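Long-range contact in BH2092 protein (Bacillus halodurans, PDB 3NHV), which is of unknown function but carries a rhodanese-like domain, a fold that in related proteins often serves sulfur transfer: residues Ile34-Val39 against Ile50-Ser55. Residues are numbered along the deposited sequence; the frame is centred on the assembly and turned at random.
Sequences IIVVDV and IPTAIS
Ile54 meets Val37 and Ile35 on one face of the sheet. Its CG1 lies between the backbone N and the carbonyl carbon (chi1 57°). This turns the extended chain toward strand 34-38. CD1 then rests near two methyls, with Ile35 CG2 at 3.8 Å and Val37 CG2 at 4.0 Å. The Ile54 chain crosses both neighbours at a slant.

Asp38 and Ser55 point to the other face. Val36 CG1 is anti to the backbone N (chi1 -171°) and lies 3.6 Å from Ala53 CB. The second branch, CG2, comes nearest to Thr52 at OG1. Leu23 of helix 20-28 also packs on Val36.

The backbones pair in parallel through two bonds. Ile54 N gives its hydrogen to Val36 O at 3.0 Å, and Asp38 N gives its own to Ile54 O at 2.9 Å. Val36 O also receives a CA-H...O contact from Ala53 CA at 3.2 Å. This pairing closes a beta-alpha-beta unit of the rhodanese-like fold, with helix 42-47 between the strands. Strand 54-55 is the outermost strand on its side of the parallel sheet within the chain.

Before that pairing starts, a type II turn from Ile50 to Ala53 swings the chain around. Here a water bridges the segments. It accepts from Val36 N at 2.8 Å and donates to Thr52 O at 2.6 Å, standing in for a direct backbone bond.

Asp38 CB passes close to Ile54 O. The Asp38 carboxylate is engaged outside the pair: OD2 forms a salt bridge with Arg40 NH1 and a weak hydrogen bond with Tyr78 OH. Tyr45 of helix 42-47 touches Asp38 and Ser55, and its OH hydrogen-bonds to Ala53 O.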
loop_
_atom_site.group_PDB
_atom_site.type_symbol
_atom_site.label_atom_id
_atom_site.label_comp_id
_atom_site.label_asym_id
_atom_site.label_seq_id
_atom_site.Cartn_x
_atom_site.Cartn_y
_atom_site.Cartn_z
ATOM N N ILE B 34 -4.375 -7.043 -22.353
ATOM C CA ILE B 34 -4.849 -7.103 -20.974
ATOM C C ILE B 34 -6.370 -7.101 -20.885
ATOM O O ILE B 34 -7.060 -6.669 -21.805
ATOM C CB ILE B 34 -4.340 -5.910 -20.129
ATOM C CG1 ILE B 34 -4.889 -4.603 -20.695
ATOM C CG2 ILE B 34 -2.822 -5.907 -20.090
ATOM C CD1 ILE B 34 -4.421 -3.361 -19.962
ATOM N N ILE B 35 -6.884 -7.587 -19.764
ATOM C CA ILE B 35 -8.312 -7.623 -19.531
ATOM C C ILE B 35 -8.546 -7.058 -18.142
ATOM O O ILE B 35 -8.300 -7.728 -17.141
ATOM C CB ILE B 35 -8.857 -9.069 -19.579
ATOM C CG1 ILE B 35 -8.445 -9.738 -20.894
ATOM C CG2 ILE B 35 -10.380 -9.053 -19.453
ATOM C CD1 ILE B 35 -8.919 -11.166 -21.030
ATOM N N VAL B 36 -8.999 -5.815 -18.077
ATOM C CA VAL B 36 -9.250 -5.187 -16.793
ATOM C C VAL B 36 -10.536 -5.735 -16.178
ATOM O O VAL B 36 -11.612 -5.617 -16.766
ATOM C CB VAL B 36 -9.381 -3.663 -16.943
ATOM C CG1 VAL B 36 -9.420 -3.018 -15.568
ATOM C CG2 VAL B 36 -8.220 -3.122 -17.775
ATOM N N VAL B 37 -10.418 -6.325 -14.991
ATOM C CA VAL B 37 -11.560 -6.904 -14.287
ATOM C C VAL B 37 -11.843 -6.210 -12.950
ATOM O O VAL B 37 -10.990 -6.188 -12.054
ATOM C CB VAL B 37 -11.333 -8.416 -13.998
ATOM C CG1 VAL B 37 -12.571 -9.019 -13.328
ATOM C CG2 VAL B 37 -11.013 -9.154 -15.279
ATOM N N ASP B 38 -13.043 -5.642 -12.826
ATOM C CA ASP B 38 -13.466 -4.974 -11.592
ATOM C C ASP B 38 -14.009 -6.097 -10.715
ATOM O O ASP B 38 -14.969 -6.768 -11.084
ATOM C CB ASP B 38 -14.576 -3.959 -11.879
ATOM C CG ASP B 38 -14.890 -3.077 -10.683
ATOM O OD1 ASP B 38 -14.910 -3.586 -9.541
ATOM O OD2 ASP B 38 -15.133 -1.868 -10.887
ATOM N N VAL B 39 -13.382 -6.296 -9.562
ATOM C CA VAL B 39 -13.748 -7.355 -8.628
ATOM C C VAL B 39 -14.730 -6.938 -7.537
ATOM O O VAL B 39 -15.193 -7.775 -6.762
ATOM C CB VAL B 39 -12.474 -7.904 -7.950
ATOM C CG1 VAL B 39 -12.829 -8.872 -6.853
ATOM C CG2 VAL B 39 -11.590 -8.574 -8.991
ATOM N N ILE B 50 -13.731 1.599 -14.230
ATOM C CA ILE B 50 -12.671 1.986 -15.143
ATOM C C ILE B 50 -12.967 1.591 -16.580
ATOM O O ILE B 50 -13.366 0.467 -16.861
ATOM C CB ILE B 50 -11.338 1.344 -14.736
ATOM C CG1 ILE B 50 -10.944 1.814 -13.345
ATOM C CG2 ILE B 50 -10.258 1.698 -15.755
ATOM C CD1 ILE B 50 -9.722 1.135 -12.818
ATOM N N PRO B 51 -12.758 2.517 -17.518
ATOM C CA PRO B 51 -13.011 2.230 -18.930
ATOM C C PRO B 51 -12.366 0.927 -19.418
ATOM O O PRO B 51 -11.236 0.606 -19.055
ATOM C CB PRO B 51 -12.449 3.464 -19.626
ATOM C CG PRO B 51 -12.769 4.554 -18.650
ATOM C CD PRO B 51 -12.385 3.930 -17.322
ATOM N N THR B 52 -13.105 0.196 -20.249
ATOM C CA THR B 52 -12.687 -1.085 -20.831
ATOM C C THR B 52 -12.662 -2.233 -19.825
ATOM O O THR B 52 -12.127 -3.299 -20.106
ATOM C CB THR B 52 -11.287 -1.006 -21.505
ATOM O OG1 THR B 52 -10.262 -0.994 -20.502
ATOM C CG2 THR B 52 -11.177 0.245 -22.370
ATOM N N ALA B 53 -13.267 -2.025 -18.664
ATOM C CA ALA B 53 -13.272 -3.055 -17.642
ATOM C C ALA B 53 -14.588 -3.819 -17.533
ATOM O O ALA B 53 -15.671 -3.229 -17.559
ATOM C CB ALA B 53 -12.929 -2.438 -16.298
ATOM N N ILE B 54 -14.481 -5.137 -17.390
ATOM C CA ILE B 54 -15.652 -5.994 -17.248
ATOM C C ILE B 54 -15.915 -6.254 -15.772
ATOM O O ILE B 54 -14.989 -6.232 -14.962
ATOM C CB ILE B 54 -15.444 -7.350 -17.925
ATOM C CG1 ILE B 54 -14.207 -8.032 -17.345
ATOM C CG2 ILE B 54 -15.301 -7.165 -19.427
ATOM C CD1 ILE B 54 -13.892 -9.350 -17.985
ATOM N N SER B 55 -17.175 -6.508 -15.429
ATOM C CA SER B 55 -17.555 -6.769 -14.050
ATOM C C SER B 55 -17.578 -8.249 -13.701
ATOM O O SER B 55 -18.302 -9.028 -14.312
ATOM C CB SER B 55 -18.930 -6.178 -13.755
ATOM O OG SER B 55 -19.411 -6.639 -12.505
HETATM O O HOH W 1 -10.279 -5.074 -20.491
#